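Local coordinates for protein 2-oxo-1,2-dihydroquinoline 8-monooxygenase, oxygenase component (Pseudomonas putida, PDB 1Z02) that probably acts as a Rieske-type monooxygenase, hydroxylating 2-oxo-1,2-dihydroquinoline at carbon 8 with a [2Fe-2S] cluster and a mononuclear iron, at residues V141-N145 / G146-V150; T229-A233 / M234-L238; Q29-P32 / Y33-A36; Q346-Y349 / D350-K354. One frame throughout, in Å; residues are numbered along the deposited sequence.

Contact 1 of 4, residues V141-N145 / G146-V150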
# COMPACT_ATOMS: atom_id res chain seq x y z
N VAL A 141 13.45 -32.36 2.48
CA VAL A 141 14.35 -31.73 1.53
C VAL A 141 15.03 -32.76 0.65
O VAL A 141 15.42 -33.83 1.11
CB VAL A 141 15.46 -30.94 2.25
CG1 VAL A 141 16.46 -30.40 1.25
CG2 VAL A 141 14.85 -29.80 3.06
N HIS A 142 15.17 -32.42 -0.62
CA HIS A 142 15.84 -33.27 -1.57
C HIS A 142 16.74 -32.39 -2.43
O HIS A 142 16.28 -31.71 -3.35
CB HIS A 142 14.84 -34.02 -2.44
CG HIS A 142 15.47 -35.02 -3.36
ND1 HIS A 142 14.82 -36.13 -3.82
CD2 HIS A 142 16.71 -35.07 -3.90
CE1 HIS A 142 15.62 -36.82 -4.61
NE2 HIS A 142 16.77 -36.20 -4.68
N GLU A 143 18.04 -32.41 -2.13
CA GLU A 143 19.02 -31.62 -2.86
C GLU A 143 19.71 -32.49 -3.91
O GLU A 143 20.12 -33.62 -3.61
CB GLU A 143 20.07 -31.06 -1.88
CG GLU A 143 21.09 -30.13 -2.52
CD GLU A 143 22.06 -29.57 -1.51
OE1 GLU A 143 22.78 -28.61 -1.84
OE2 GLU A 143 22.09 -30.09 -0.39
N VAL A 144 19.83 -31.97 -5.12
CA VAL A 144 20.45 -32.72 -6.21
C VAL A 144 20.99 -31.81 -7.31
O VAL A 144 20.30 -30.89 -7.76
CB VAL A 144 19.44 -33.73 -6.82
CG1 VAL A 144 18.29 -32.97 -7.49
CG2 VAL A 144 20.13 -34.63 -7.83
N ASN A 145 22.23 -32.07 -7.72
CA ASN A 145 22.91 -31.32 -8.77
C ASN A 145 22.74 -29.80 -8.75
O ASN A 145 22.38 -29.18 -9.76
CB ASN A 145 22.52 -31.87 -10.14
CG ASN A 145 23.00 -33.30 -10.35
OD1 ASN A 145 24.13 -33.63 -10.00
ND2 ASN A 145 22.15 -34.15 -10.93
N GLY A 146 23.02 -29.19 -7.60
CA GLY A 146 22.93 -27.75 -7.47
C GLY A 146 21.56 -27.18 -7.13
O GLY A 146 21.41 -25.96 -6.98
N MET A 147 20.56 -28.06 -7.00
CA MET A 147 19.18 -27.65 -6.70
C MET A 147 18.71 -28.19 -5.36
O MET A 147 18.88 -29.37 -5.06
CB MET A 147 18.22 -28.17 -7.77
CG MET A 147 18.38 -27.61 -9.16
SD MET A 147 17.82 -25.93 -9.28
CE MET A 147 16.01 -26.14 -9.29
N ILE A 148 18.10 -27.32 -4.55
CA ILE A 148 17.56 -27.72 -3.26
C ILE A 148 16.03 -27.68 -3.34
O ILE A 148 15.44 -26.60 -3.36
CB ILE A 148 18.01 -26.77 -2.12
CG1 ILE A 148 19.52 -26.86 -1.92
CG2 ILE A 148 17.30 -27.15 -0.81
CD1 ILE A 148 20.05 -25.97 -0.82
N PHE A 149 15.40 -28.85 -3.40
CA PHE A 149 13.94 -28.92 -3.46
C PHE A 149 13.36 -29.17 -2.07
O PHE A 149 13.95 -29.89 -1.26
CB PHE A 149 13.46 -30.04 -4.40
CG PHE A 149 13.86 -29.85 -5.84
CD1 PHE A 149 15.10 -30.30 -6.30
CD2 PHE A 149 13.00 -29.21 -6.73
CE1 PHE A 149 15.47 -30.11 -7.64
CE2 PHE A 149 13.35 -29.03 -8.05
CZ PHE A 149 14.59 -29.48 -8.52
N VAL A 150 12.21 -28.57 -1.80
CA VAL A 150 11.56 -28.73 -0.51
C VAL A 150 10.12 -29.16 -0.76
O VAL A 150 9.49 -28.69 -1.70
CB VAL A 150 11.55 -27.41 0.31
CG1 VAL A 150 10.83 -27.61 1.62
CG2 VAL A 150 12.97 -26.95 0.58
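Glu143 lies obliquely across Ile148: its CG comes to 3.7 Å from Ile148 CG1, and its carboxylate carbon CD passes the same branch at a similar range. The chain is fully extended, CG anti to the backbone N (chi1 -176°), which carries the carboxylate past the isoleucine to Arg72, a salt bridge at OE1, and to Thr50 OG1. Cutting this residue back to an alanine would probably leave Arg72 without its carboxylate mate and uncover one flank of Ile148. On the same face Val141 CG1 meets the other branch of that isoleucine, CG2, at 3.9 Å, so Ile148 is flanked by both neighbours. The pairing is that of a tight antiparallel beta hairpin, strand 141-144 against 147-150 with segment axes at 162°, closed by a type I' turn from Val144 to Met147. Gly146 has positive phi, and a CB there would jam against Asn145 O, so the turn calls for glycine here. Two hydrogen-bonded pairs fix the register. His142 N reaches Phe149 O at 2.9 Å and nearly straight (171°), while Val144 N gives Met147 O a 2.8 Å bond. The return bonds run from Phe149 N to His142 O, 3.0 Å, and from Met147 N to Val144 O, 2.9 Å. On the face shared by His142, Val144, Met147 and Phe149, the phenylalanine ring turns its edge to this backbone, with His142 O in the ring plane 3.5 Å from CD1. Farther along that edge Val144 CG1 touches Phe149 CE1 at 4.0 Å.

Contact 2 of 4, residues T229-A233 / M234-L238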
# COMPACT_ATOMS: atom_id res chain seq x y z
N THR A 229 16.56 -10.23 -29.73
CA THR A 229 17.83 -10.24 -30.43
C THR A 229 18.22 -11.62 -30.96
O THR A 229 18.71 -11.73 -32.09
CB THR A 229 18.96 -9.72 -29.52
OG1 THR A 229 18.65 -8.40 -29.11
CG2 THR A 229 20.29 -9.71 -30.24
N ILE A 230 18.01 -12.66 -30.15
CA ILE A 230 18.37 -14.01 -30.57
C ILE A 230 17.64 -14.43 -31.85
O ILE A 230 18.19 -15.14 -32.70
CB ILE A 230 18.07 -15.03 -29.46
CG1 ILE A 230 18.60 -16.40 -29.89
CG2 ILE A 230 16.57 -15.08 -29.19
CD1 ILE A 230 18.53 -17.47 -28.81
N VAL A 231 16.40 -13.98 -31.99
CA VAL A 231 15.60 -14.32 -33.16
C VAL A 231 16.22 -13.76 -34.43
O VAL A 231 16.24 -14.43 -35.46
CB VAL A 231 14.15 -13.77 -33.03
CG1 VAL A 231 13.37 -14.06 -34.31
CG2 VAL A 231 13.47 -14.40 -31.83
N HIS A 232 16.74 -12.53 -34.36
CA HIS A 232 17.37 -11.91 -35.52
C HIS A 232 18.81 -12.36 -35.73
O HIS A 232 19.28 -12.44 -36.87
CB HIS A 232 17.33 -10.38 -35.41
CG HIS A 232 15.95 -9.83 -35.32
ND1 HIS A 232 15.18 -9.93 -34.18
CD2 HIS A 232 15.18 -9.20 -36.23
CE1 HIS A 232 14.00 -9.39 -34.40
NE2 HIS A 232 13.97 -8.93 -35.64
N ALA A 233 19.51 -12.65 -34.64
CA ALA A 233 20.89 -13.09 -34.73
C ALA A 233 20.95 -14.48 -35.37
O ALA A 233 21.89 -14.79 -36.10
CB ALA A 233 21.53 -13.13 -33.34
N MET A 234 19.94 -15.30 -35.10
CA MET A 234 19.89 -16.65 -35.66
C MET A 234 19.20 -16.70 -37.02
O MET A 234 19.12 -17.76 -37.65
CB MET A 234 19.17 -17.60 -34.69
CG MET A 234 19.82 -17.68 -33.33
SD MET A 234 21.55 -18.21 -33.40
CE MET A 234 21.35 -19.97 -33.57
N ASP A 235 18.70 -15.55 -37.47
CA ASP A 235 18.00 -15.46 -38.75
C ASP A 235 16.73 -16.31 -38.75
O ASP A 235 16.38 -16.91 -39.77
CB ASP A 235 18.91 -15.92 -39.89
CG ASP A 235 19.98 -14.90 -40.23
OD1 ASP A 235 21.17 -15.23 -40.18
OD2 ASP A 235 19.63 -13.75 -40.54
N TRP A 236 16.06 -16.36 -37.61
CA TRP A 236 14.83 -17.12 -37.49
C TRP A 236 13.66 -16.38 -38.13
O TRP A 236 13.66 -15.15 -38.20
CB TRP A 236 14.49 -17.39 -36.02
CG TRP A 236 15.42 -18.32 -35.31
CD1 TRP A 236 16.32 -19.19 -35.86
CD2 TRP A 236 15.48 -18.53 -33.89
NE1 TRP A 236 16.94 -19.92 -34.88
CE2 TRP A 236 16.45 -19.53 -33.66
CE3 TRP A 236 14.82 -17.95 -32.80
CZ2 TRP A 236 16.76 -19.98 -32.37
CZ3 TRP A 236 15.13 -18.40 -31.52
CH2 TRP A 236 16.10 -19.41 -31.32
N VAL A 237 12.69 -17.14 -38.59
CA VAL A 237 11.48 -16.60 -39.18
C VAL A 237 10.36 -17.36 -38.49
O VAL A 237 10.02 -18.47 -38.88
CB VAL A 237 11.41 -16.86 -40.70
CG1 VAL A 237 10.10 -16.34 -41.25
CG2 VAL A 237 12.58 -16.18 -41.40
N LEU A 238 9.82 -16.75 -37.44
CA LEU A 238 8.77 -17.37 -36.65
C LEU A 238 7.40 -17.35 -37.32
O LEU A 238 7.10 -16.47 -38.12
CB LEU A 238 8.65 -16.68 -35.29
CG LEU A 238 9.95 -16.46 -34.51
CD1 LEU A 238 9.62 -15.79 -33.19
CD2 LEU A 238 10.67 -17.79 -34.28
O HOH W 1 22.74 -13.79 -38.64
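Val231 and Trp236 meet where helix 229-233 ends in a Schellman motif, with Asp235, at positive phi (63°), as its C-prime residue. The defining bond runs from Trp236 N to Val231 O, 2.9 Å; its companion from Asp235 N to His232 O is weak. The turn redirects the chain across the helix end, and Trp236, whose CB points toward the helix, comes against Val231. The two side chains cross at about a right angle, and the valine fork serves as the bump: CG1 rests 3.9 Å from Trp236 CB, while CG2 meets the six-membered ring at CE3. The tryptophan reaches on to Ile230, whose CD1 lies 4.0 Å from CH2 at the far end of the indole. Isoleucine CG1, anti to the backbone N (chi1 -174°), also fits against Met234 CG at 3.9 Å, so Ile230 fills the notch between methionine and indole. Met234 CB sits over one indole face, displaced toward its rim. Putting a serine at Trp236 would probably open a gap beside Val231 and Ile230 and leave Met234 CB without the ring below it. Beyond the motif Leu238 CG closes on Val231 CG1, and its side chain lies about 5 Å from that of His225, a ligand of the mononuclear iron in the ring-hydroxylase domain. Elsewhere in the chain, Phe361 packs on Ile230 and Arg290 on Trp236. At the helix end one water donates to both Ala233 O and Asp235 OD1, the latter at 2.6 Å.

Contact 3 of 4, residues Q29-P32 / Y33-A36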
# COMPACT_ATOMS: atom_id res chain seq x y z
N GLN A 29 -15.11 -27.54 -14.87
CA GLN A 29 -14.13 -28.61 -14.80
C GLN A 29 -12.78 -28.18 -14.23
O GLN A 29 -11.86 -28.99 -14.11
CB GLN A 29 -13.95 -29.25 -16.18
CG GLN A 29 -15.16 -30.11 -16.60
CD GLN A 29 -15.06 -30.64 -18.02
OE1 GLN A 29 -15.23 -29.89 -18.98
NE2 GLN A 29 -14.78 -31.93 -18.16
N TYR A 30 -12.65 -26.89 -13.91
CA TYR A 30 -11.42 -26.41 -13.30
C TYR A 30 -11.66 -25.39 -12.20
O TYR A 30 -10.94 -24.40 -12.07
CB TYR A 30 -10.43 -25.88 -14.35
CG TYR A 30 -10.92 -24.84 -15.34
CD1 TYR A 30 -11.15 -23.52 -14.96
CD2 TYR A 30 -11.08 -25.18 -16.69
CE1 TYR A 30 -11.51 -22.56 -15.90
CE2 TYR A 30 -11.44 -24.22 -17.63
CZ TYR A 30 -11.65 -22.91 -17.24
OH TYR A 30 -11.97 -21.98 -18.20
N GLN A 31 -12.67 -25.67 -11.38
CA GLN A 31 -13.01 -24.82 -10.25
C GLN A 31 -11.90 -24.86 -9.20
O GLN A 31 -11.54 -23.84 -8.63
CB GLN A 31 -14.34 -25.26 -9.61
CG GLN A 31 -14.83 -24.33 -8.49
CD GLN A 31 -15.03 -22.89 -8.95
OE1 GLN A 31 -15.73 -22.64 -9.92
NE2 GLN A 31 -14.40 -21.95 -8.25
N PRO A 32 -11.32 -26.06 -8.93
CA PRO A 32 -10.24 -26.15 -7.94
C PRO A 32 -9.04 -25.26 -8.31
O PRO A 32 -8.37 -24.71 -7.43
CB PRO A 32 -9.89 -27.63 -7.96
CG PRO A 32 -11.20 -28.28 -8.25
CD PRO A 32 -11.75 -27.40 -9.36
N TYR A 33 -8.79 -25.13 -9.61
CA TYR A 33 -7.69 -24.30 -10.12
C TYR A 33 -8.02 -22.82 -9.90
O TYR A 33 -7.13 -22.02 -9.62
CB TYR A 33 -7.47 -24.60 -11.61
CG TYR A 33 -6.27 -23.91 -12.24
CD1 TYR A 33 -6.37 -22.63 -12.78
CD2 TYR A 33 -5.04 -24.57 -12.34
CE1 TYR A 33 -5.28 -22.02 -13.41
CE2 TYR A 33 -3.94 -23.96 -12.97
CZ TYR A 33 -4.07 -22.70 -13.50
OH TYR A 33 -3.01 -22.11 -14.16
N LYS A 34 -9.29 -22.46 -10.06
CA LYS A 34 -9.71 -21.08 -9.85
C LYS A 34 -9.56 -20.74 -8.37
O LYS A 34 -9.36 -19.58 -8.00
CB LYS A 34 -11.17 -20.90 -10.24
CG LYS A 34 -11.50 -21.05 -11.71
CD LYS A 34 -12.94 -20.63 -11.93
CE LYS A 34 -13.32 -20.62 -13.40
NZ LYS A 34 -14.65 -19.96 -13.59
N ASP A 35 -9.68 -21.77 -7.53
CA ASP A 35 -9.57 -21.63 -6.09
C ASP A 35 -8.13 -21.68 -5.57
O ASP A 35 -7.89 -21.38 -4.41
CB ASP A 35 -10.36 -22.73 -5.39
CG ASP A 35 -11.85 -22.65 -5.66
OD1 ASP A 35 -12.54 -23.66 -5.41
OD2 ASP A 35 -12.32 -21.59 -6.12
N ALA A 36 -7.19 -22.07 -6.43
CA ALA A 36 -5.80 -22.21 -6.01
C ALA A 36 -4.90 -20.97 -6.14
O ALA A 36 -3.74 -21.07 -6.55
CB ALA A 36 -5.17 -23.39 -6.76
O HOH W 2 -16.00 -22.54 -12.49
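Gln31 and Lys34 meet within this one-turn contact, and the glutamine faces two charged side chains at once. Its NE2 donates to Asp35 OD2 at 3.0 Å (146° at the hydrogen). The acceptor lies in the amide plane, yet the amide meets the carboxylate from above its plane, the two groups being turned 45° apart. The bend at chi2 (58°) folds the amide back over the helix turn and makes this reach possible. At its other end OE1 takes a 2.6 Å bond from a water that in turn accepts from Lys34 NZ, so both polar atoms of the amide are engaged, which is likely to restrict its rotation. Lys34 runs extended at about a right angle to Gln31. Its CE lies 3.6 Å from Tyr30 CE1, approaching the ring obliquely, and its ammonium continues to Asp383, a salt bridge, and to the carbonyl of Trp382. Below these side chains the backbone winds up a short helix for which Tyr30 is the N-cap residue. Tyr30 O accepts from Lys34 N at 3.2 Å, and Gln31 O from Asp35 N at 3.0 Å. Pro32, in the first turn, has no N-H to give. The helix 31-34 lies against helix 392-404: Tyr30 makes a cation-pi contact with Arg398, Pro32 touches Ser402, and the Tyr33 ring meets that of Trp397, with Tyr33 OH hydrogen-bonded to Trp397 NE1, while Arg210 of helix 209-216 reaches the Tyr33 carbonyl.

Contact 4 of 4, residues Q346-Y349 / D350-K354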
# COMPACT_ATOMS: atom_id res chain seq x y z
N GLN A 346 29.55 -23.86 -18.81
CA GLN A 346 29.55 -22.68 -17.94
C GLN A 346 29.83 -21.45 -18.79
O GLN A 346 29.16 -20.42 -18.68
CB GLN A 346 30.63 -22.83 -16.86
CG GLN A 346 30.83 -21.61 -15.94
CD GLN A 346 29.69 -21.41 -14.97
OE1 GLN A 346 28.79 -20.59 -15.19
NE2 GLN A 346 29.70 -22.18 -13.89
N TYR A 347 30.83 -21.56 -19.65
CA TYR A 347 31.25 -20.48 -20.54
C TYR A 347 30.16 -20.08 -21.54
O TYR A 347 29.88 -18.90 -21.74
CB TYR A 347 32.52 -20.89 -21.29
CG TYR A 347 33.13 -19.77 -22.10
CD1 TYR A 347 33.80 -18.71 -21.47
CD2 TYR A 347 33.04 -19.76 -23.49
CE1 TYR A 347 34.35 -17.67 -22.21
CE2 TYR A 347 33.59 -18.72 -24.23
CZ TYR A 347 34.24 -17.69 -23.59
OH TYR A 347 34.77 -16.66 -24.33
N ARG A 348 29.54 -21.07 -22.18
CA ARG A 348 28.50 -20.78 -23.15
C ARG A 348 27.24 -20.26 -22.47
O ARG A 348 26.44 -19.55 -23.08
CB ARG A 348 28.15 -22.03 -23.96
CG ARG A 348 27.32 -21.70 -25.18
CD ARG A 348 27.21 -22.86 -26.14
NE ARG A 348 26.51 -22.46 -27.36
CZ ARG A 348 27.01 -21.63 -28.27
NH1 ARG A 348 26.29 -21.32 -29.34
NH2 ARG A 348 28.22 -21.13 -28.13
N TYR A 349 27.06 -20.61 -21.20
CA TYR A 349 25.91 -20.14 -20.44
C TYR A 349 26.12 -18.65 -20.16
O TYR A 349 25.26 -17.82 -20.43
CB TYR A 349 25.79 -20.89 -19.10
CG TYR A 349 24.76 -20.29 -18.17
CD1 TYR A 349 23.39 -20.42 -18.42
CD2 TYR A 349 25.15 -19.49 -17.09
CE1 TYR A 349 22.44 -19.77 -17.63
CE2 TYR A 349 24.21 -18.83 -16.30
CZ TYR A 349 22.86 -18.98 -16.58
OH TYR A 349 21.93 -18.32 -15.82
N ASP A 350 27.29 -18.33 -19.62
CA ASP A 350 27.65 -16.96 -19.26
C ASP A 350 27.63 -15.95 -20.41
O ASP A 350 27.20 -14.81 -20.23
CB ASP A 350 29.04 -16.92 -18.64
CG ASP A 350 29.09 -17.59 -17.28
OD1 ASP A 350 30.21 -17.86 -16.81
OD2 ASP A 350 28.02 -17.84 -16.69
N HIS A 351 28.07 -16.37 -21.58
CA HIS A 351 28.16 -15.46 -22.71
C HIS A 351 27.21 -15.74 -23.87
O HIS A 351 27.31 -15.11 -24.92
CB HIS A 351 29.60 -15.44 -23.22
CG HIS A 351 30.61 -15.23 -22.14
ND1 HIS A 351 30.78 -14.02 -21.50
CD2 HIS A 351 31.47 -16.09 -21.55
CE1 HIS A 351 31.70 -14.15 -20.56
NE2 HIS A 351 32.13 -15.40 -20.56
N MET A 352 26.29 -16.68 -23.68
CA MET A 352 25.36 -17.00 -24.75
C MET A 352 23.93 -17.22 -24.23
O MET A 352 23.06 -16.37 -24.42
CB MET A 352 25.84 -18.24 -25.50
CG MET A 352 25.46 -18.25 -26.97
SD MET A 352 23.69 -18.03 -27.23
CE MET A 352 23.30 -19.54 -28.02
N TYR A 353 23.71 -18.35 -23.56
CA TYR A 353 22.40 -18.68 -23.04
C TYR A 353 21.81 -17.65 -22.07
O TYR A 353 20.66 -17.23 -22.23
CB TYR A 353 22.43 -20.04 -22.34
CG TYR A 353 23.01 -21.17 -23.16
CD1 TYR A 353 22.83 -21.22 -24.55
CD2 TYR A 353 23.70 -22.21 -22.55
CE1 TYR A 353 23.32 -22.29 -25.29
CE2 TYR A 353 24.19 -23.29 -23.28
CZ TYR A 353 24.00 -23.32 -24.65
OH TYR A 353 24.49 -24.38 -25.37
N LYS A 354 22.57 -17.24 -21.06
CA LYS A 354 22.05 -16.28 -20.10
C LYS A 354 21.65 -14.93 -20.70
O LYS A 354 20.49 -14.54 -20.62
CB LYS A 354 23.06 -16.05 -18.97
CG LYS A 354 22.53 -15.16 -17.85
CD LYS A 354 23.58 -14.94 -16.76
CE LYS A 354 23.03 -14.06 -15.65
NZ LYS A 354 24.05 -13.76 -14.60
O HOH W 3 22.74 -16.74 -13.66
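Tyr349 O receives Lys354 N at 2.8 Å, the shortest sound polar bond here, nearly straight (162°). The same lysine passes its CB over the face of the Tyr349 ring, 4.0 Å from the centroid, a CH-pi contact. A water at the ring edge joins Tyr349 OH, 2.8 Å away, with a weak bond from Lys354 NZ. The five-residue step belongs to a wider pi-type turn at 350-354 within helix 339-359, whereas Asp350 N to Gln346 O and His351 N to Tyr347 O keep the regular four-residue spacing. Consistent with this widening, Tyr353 lies beside Arg348, whose CG lies over the phenol ring, 4.1 Å from its centroid. The arginine runs straight from CG to NE, with the guanidinium at 89° to that ring and its edge toward Tyr353 OH. Glu309 takes both polar ends, by a salt bridge from Arg348 NH1 and a hydrogen bond with Tyr353 OH. Met352 CG sits over the centre of one guanidinium face. One turn earlier His351 CD2 leans over a face of Tyr347, 3.4 Å from CE1, with the ring planes at an oblique 58°.

In the fold
From the N terminus, contact 3 comes first, a single helical turn that packs on helix 392-404, late in the chain. Contact 1 follows, closing the hairpin 141-150, whose second strand also pairs with strand 43-49. Contact 2 then ends helix 229-233 and redirects the chain toward strand 241-244, and contact 4 is a step within helix 339-359, against strand 325-335 of the seven-stranded sheet. All four are local, in series along the chain; none nests in or crosses another. Contacts 2 and 4 belong to the ring-hydroxylase part of the chain, with nearest atoms about 5 Å apart, while contact 3 lies on the opposite side of the chain's centre from contacts 1 and 4.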